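Lipoprotein (Actinomyces odontolyticus, PDB 3UP9) probably binds L-methionine as the membrane-attached substrate-binding lipoprotein of an uptake system, and holds selenomethionine in this crystal. Local coordinates at residues Ala19-Tyr24 against Ala59-Thr64; Asn202-Lys207 against Ala217-Leu222. One frame throughout, in Å; residues are numbered along the deposited sequence.

Interaction 1. Residues Ala19-Tyr24 against Ala59-Thr64; sequences AKILTY and ANFYQT. With MSE (selenomethionine), chain B.
I21 and L22 of helix 15-28 meet the F61 ring of strand 59-64 at its edge. I21 brings the tip of its long branch, with CD1 4.0 Å from F61 CE2. L22 comes to the next ring carbon with its branch point, CG 4.1 Å from F61 CD2, and its CD2 lies equally near. Both approach close to the ring plane. The ring gets there because CG of F61 is anti to the backbone N (chi1 175°), which swings it off the strand to the helix. H18 also meets this ring edge-to-face, and V228 and I232 of helix 226-235 pack on I21. Between the two segments this side is apolar and buried. By contrast, K20 is exposed to solvent, and T23, partly exposed, turns its OG1 back to A19 O (2.8 Å). Strand and ligand meet past F61. Y62 O lies 3.3 Å from selenomethionine CB. T64 CG2 is 3.3 Å from selenomethionine O. T64 OG1 also N-caps helix 65-75 through a weak bond to Y67 N. No hydrogen bond joins the two segments; their direct contact is apolar. The helix takes up F61, while Y62, Q63 and T64 of the same strand line the selenomethionine pocket.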
# COMPACT_ATOMS: atom_id res chain seq x y z
N ALA A 19 8.40 4.24 5.92
CA ALA A 19 9.70 4.69 6.41
C ALA A 19 9.56 5.69 7.54
O ALA A 19 10.34 5.66 8.47
CB ALA A 19 10.64 5.20 5.32
N LYS A 20 8.56 6.57 7.51
CA LYS A 20 8.36 7.49 8.65
C LYS A 20 8.05 6.75 9.99
O LYS A 20 8.58 7.09 11.04
CB LYS A 20 7.25 8.50 8.35
CG LYS A 20 7.55 9.42 7.20
CD LYS A 20 6.59 10.60 7.08
CE LYS A 20 7.13 11.76 6.21
NZ LYS A 20 7.68 12.98 6.90
N ILE A 21 7.17 5.77 9.94
CA ILE A 21 6.81 4.95 11.11
C ILE A 21 8.07 4.25 11.60
O ILE A 21 8.36 4.25 12.80
CB ILE A 21 5.71 3.90 10.78
CG1 ILE A 21 4.38 4.57 10.42
CG2 ILE A 21 5.49 2.93 11.91
CD1 ILE A 21 3.44 3.57 9.70
N LEU A 22 8.86 3.69 10.68
CA LEU A 22 10.11 2.98 11.06
C LEU A 22 11.15 3.93 11.66
O LEU A 22 11.94 3.51 12.48
CB LEU A 22 10.73 2.18 9.91
CG LEU A 22 9.97 1.00 9.33
CD1 LEU A 22 10.74 0.50 8.12
CD2 LEU A 22 9.73 -0.08 10.40
N THR A 23 11.10 5.22 11.28
CA THR A 23 12.08 6.20 11.72
C THR A 23 11.66 6.62 13.16
O THR A 23 12.51 6.67 14.05
CB THR A 23 12.21 7.35 10.72
OG1 THR A 23 12.68 6.83 9.47
CG2 THR A 23 13.19 8.45 11.21
N TYR A 24 10.35 6.82 13.40
CA TYR A 24 9.87 7.04 14.76
C TYR A 24 10.36 5.91 15.68
O TYR A 24 10.95 6.15 16.73
CB TYR A 24 8.34 7.20 14.81
CG TYR A 24 7.85 7.16 16.23
CD1 TYR A 24 7.98 8.26 17.05
CD2 TYR A 24 7.38 6.00 16.76
CE1 TYR A 24 7.54 8.22 18.37
CE2 TYR A 24 6.99 5.93 18.07
CZ TYR A 24 7.05 7.03 18.87
OH TYR A 24 6.67 6.91 20.18
N ALA A 59 13.81 -7.70 6.37
CA ALA A 59 12.35 -7.59 6.44
C ALA A 59 11.97 -6.49 5.48
O ALA A 59 12.82 -5.72 5.09
CB ALA A 59 11.86 -7.28 7.86
N ASN A 60 10.73 -6.42 5.05
CA ASN A 60 10.21 -5.21 4.41
C ASN A 60 8.87 -4.84 5.06
O ASN A 60 8.21 -5.67 5.68
CB ASN A 60 10.15 -5.26 2.85
CG ASN A 60 9.21 -6.33 2.30
OD1 ASN A 60 8.11 -6.52 2.82
ND2 ASN A 60 9.64 -7.01 1.21
N PHE A 61 8.52 -3.58 4.94
CA PHE A 61 7.29 -3.05 5.50
C PHE A 61 6.71 -2.07 4.49
O PHE A 61 7.08 -0.90 4.47
CB PHE A 61 7.53 -2.40 6.88
CG PHE A 61 6.31 -1.74 7.45
CD1 PHE A 61 5.07 -2.38 7.43
CD2 PHE A 61 6.40 -0.44 7.97
CE1 PHE A 61 3.94 -1.75 7.95
CE2 PHE A 61 5.27 0.19 8.50
CZ PHE A 61 4.03 -0.45 8.48
N TYR A 62 5.87 -2.60 3.59
CA TYR A 62 5.30 -1.80 2.50
C TYR A 62 4.04 -2.40 1.88
O TYR A 62 3.39 -1.72 1.14
CB TYR A 62 6.33 -1.59 1.37
CG TYR A 62 6.42 -2.73 0.37
CD1 TYR A 62 7.09 -3.90 0.68
CD2 TYR A 62 5.83 -2.63 -0.87
CE1 TYR A 62 7.18 -4.95 -0.23
CE2 TYR A 62 5.91 -3.67 -1.75
CZ TYR A 62 6.56 -4.85 -1.43
OH TYR A 62 6.65 -5.87 -2.35
N GLN A 63 3.73 -3.67 2.17
CA GLN A 63 2.73 -4.38 1.41
C GLN A 63 1.53 -4.85 2.25
O GLN A 63 1.60 -4.94 3.48
CB GLN A 63 3.38 -5.53 0.64
CG GLN A 63 3.59 -6.80 1.40
CD GLN A 63 4.54 -7.72 0.69
OE1 GLN A 63 4.18 -8.32 -0.31
NE2 GLN A 63 5.76 -7.83 1.21
N THR A 64 0.43 -5.10 1.56
CA THR A 64 -0.84 -5.45 2.12
C THR A 64 -0.88 -6.96 2.08
O THR A 64 -0.18 -7.60 1.32
CB THR A 64 -2.04 -4.83 1.33
OG1 THR A 64 -2.07 -5.35 -0.04
CG2 THR A 64 -1.98 -3.28 1.30
N MSE B . 0.88 0.91 0.91
CA MSE B . -0.01 0.25 -0.07
C MSE B . -1.44 0.13 0.41
O MSE B . -1.67 -0.06 1.63
OXT MSE B . -2.33 0.21 -0.45
CB MSE B . 0.50 -1.13 -0.39
CG MSE B . -0.30 -1.86 -1.52
SE MSE B . 0.43 -3.61 -1.83
CE MSE B . 2.36 -3.24 -2.23

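Interaction 2. Residues Asn202-Lys207 against Ala217-Leu222. With MSE (selenomethionine), chain B.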
# COMPACT_ATOMS: atom_id res chain seq x y z
N ASN A 202 -1.52 -3.40 6.05
CA ASN A 202 -0.09 -3.41 5.79
C ASN A 202 0.72 -4.14 6.86
O ASN A 202 0.58 -3.88 8.03
CB ASN A 202 0.43 -1.97 5.70
CG ASN A 202 0.04 -1.29 4.42
OD1 ASN A 202 0.87 -1.15 3.50
ND2 ASN A 202 -1.21 -0.80 4.37
N VAL A 203 1.60 -5.03 6.44
CA VAL A 203 2.28 -5.95 7.34
C VAL A 203 3.79 -5.95 7.16
O VAL A 203 4.30 -5.60 6.10
CB VAL A 203 1.69 -7.40 7.19
CG1 VAL A 203 0.28 -7.45 7.79
CG2 VAL A 203 1.68 -7.84 5.73
N LEU A 204 4.49 -6.32 8.25
CA LEU A 204 5.95 -6.57 8.25
C LEU A 204 6.11 -7.95 7.62
O LEU A 204 5.35 -8.86 7.97
CB LEU A 204 6.54 -6.57 9.69
CG LEU A 204 8.06 -6.73 9.76
CD1 LEU A 204 8.81 -5.47 9.37
CD2 LEU A 204 8.45 -7.09 11.18
N VAL A 205 7.01 -8.10 6.66
CA VAL A 205 7.22 -9.39 5.97
C VAL A 205 8.69 -9.69 6.07
O VAL A 205 9.50 -8.79 5.93
CB VAL A 205 6.69 -9.42 4.49
CG1 VAL A 205 7.04 -10.73 3.78
CG2 VAL A 205 5.21 -9.09 4.43
N TRP A 206 9.00 -10.95 6.35
CA TRP A 206 10.37 -11.44 6.36
C TRP A 206 10.43 -12.85 5.75
O TRP A 206 9.41 -13.48 5.43
CB TRP A 206 10.92 -11.38 7.79
CG TRP A 206 10.21 -12.29 8.77
CD1 TRP A 206 10.56 -13.60 9.10
CD2 TRP A 206 8.97 -12.04 9.52
NE1 TRP A 206 9.67 -14.14 9.95
CE2 TRP A 206 8.69 -13.26 10.26
CE3 TRP A 206 8.07 -10.95 9.62
CZ2 TRP A 206 7.58 -13.38 11.11
CZ3 TRP A 206 6.95 -11.09 10.47
CH2 TRP A 206 6.72 -12.28 11.19
N LYS A 207 11.63 -13.37 5.55
CA LYS A 207 11.81 -14.65 4.86
C LYS A 207 11.79 -15.74 5.92
O LYS A 207 12.40 -15.57 6.99
CB LYS A 207 13.12 -14.64 4.08
CG LYS A 207 13.21 -15.65 2.96
CD LYS A 207 14.34 -15.27 2.03
CE LYS A 207 15.02 -16.47 1.40
NZ LYS A 207 14.55 -16.66 0.02
N ALA A 217 10.91 -10.28 15.56
CA ALA A 217 9.77 -10.36 16.54
C ALA A 217 9.78 -9.14 17.46
O ALA A 217 8.71 -8.66 17.85
CB ALA A 217 9.80 -11.65 17.35
N LYS A 218 10.96 -8.60 17.79
CA LYS A 218 11.00 -7.32 18.56
C LYS A 218 10.44 -6.12 17.73
O LYS A 218 9.64 -5.37 18.24
CB LYS A 218 12.38 -7.03 19.17
CG LYS A 218 12.77 -7.93 20.36
CD LYS A 218 14.27 -7.84 20.73
CE LYS A 218 14.59 -8.76 21.91
NZ LYS A 218 15.74 -8.29 22.73
N LEU A 219 10.82 -6.00 16.46
CA LEU A 219 10.32 -4.96 15.57
C LEU A 219 8.81 -5.12 15.37
O LEU A 219 8.02 -4.13 15.47
CB LEU A 219 11.08 -4.98 14.21
CG LEU A 219 10.61 -4.03 13.11
CD1 LEU A 219 10.63 -2.62 13.65
CD2 LEU A 219 11.46 -4.20 11.85
N GLU A 220 8.36 -6.35 15.14
CA GLU A 220 6.91 -6.60 15.09
C GLU A 220 6.18 -6.06 16.36
O GLU A 220 5.17 -5.35 16.25
CB GLU A 220 6.64 -8.10 14.88
CG GLU A 220 5.16 -8.54 15.01
CD GLU A 220 4.26 -7.96 13.92
OE1 GLU A 220 4.76 -7.43 12.89
OE2 GLU A 220 3.03 -8.06 14.08
N LYS A 221 6.68 -6.37 17.56
CA LYS A 221 6.08 -5.91 18.79
C LYS A 221 6.09 -4.35 18.85
O LYS A 221 5.04 -3.74 19.12
CB LYS A 221 6.74 -6.59 19.99
CG LYS A 221 6.36 -6.03 21.34
CD LYS A 221 6.25 -7.09 22.43
CE LYS A 221 5.54 -6.48 23.66
NZ LYS A 221 4.45 -7.32 24.24
N LEU A 222 7.20 -3.70 18.44
CA LEU A 222 7.27 -2.23 18.42
C LEU A 222 6.26 -1.57 17.42
O LEU A 222 5.58 -0.57 17.75
CB LEU A 222 8.73 -1.74 18.18
CG LEU A 222 9.81 -2.16 19.19
CD1 LEU A 222 11.15 -1.62 18.72
CD2 LEU A 222 9.50 -1.75 20.63
N MSE B . 0.88 0.91 0.91
CA MSE B . -0.01 0.25 -0.07
C MSE B . -1.44 0.13 0.41
O MSE B . -1.67 -0.06 1.63
OXT MSE B . -2.33 0.21 -0.45
CB MSE B . 0.50 -1.13 -0.39
CG MSE B . -0.30 -1.86 -1.52
SE MSE B . 0.43 -3.61 -1.83
CE MSE B . 2.36 -3.24 -2.23
O HOH W 1 3.26 -6.74 10.77
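E220 of helix 213-223 and L204 of strand 201-207 run past each other in opposite directions. The E220 chain bends at chi2 (65°), and the bend brings OE1 back to the strand, 3.8 Å from L204 CB. A water joins the two: it accepts from L204 N at 2.8 Å and donates to E220 OE1 at 2.7 Å. The other carboxylate oxygen, OE2, takes the backbone N-H of E83. L204 extends both methyls to the helix, its chi1 of -176° setting CG opposite the backbone N. Its CD1 meets L219 CD2 at 3.8 Å, the side chains crossing at a slant. At the strand start N202 faces the ligand. Its ND2 donates to selenomethionine O at 2.9 Å and also bonds H86 O. OD1 receives a weak bond from the ligand N and another from H18 NE2, so protein partners hold the amide from both ends. A leucine in place of N202 would probably leave the ligand carboxylate without this donor and H18 without its acceptor. The contact ties a helix to the mixed sheet of one lobe, consistent with the periplasmic-binding-protein-like fold of the NlpA family. The same strand offers the pocket an amide that bonds the ligand carboxylate and, weakly, its amino group.

From the N terminus, the chain passes through helix 15-28 and strand 35-41 before strand 59-64, where interaction 1 closes a loop of 34 residues. After helix 65-75 and two short strands of the first sheet, the chain builds the second, five-stranded sheet and returns as strand 201-207. Interaction 2 closes a short loop of nine residues to helix 213-223. The two loops follow in series and neither nest nor cross. They join in the sheet, where strands 59-64 and 201-207 are antiparallel neighbours: N60 N lies 2.8 Å from V205 O, and Q63 O 3.0 Å from V203 N. Thus two helices are tied to adjacent strands of one sheet. Both strands also reach the selenomethionine.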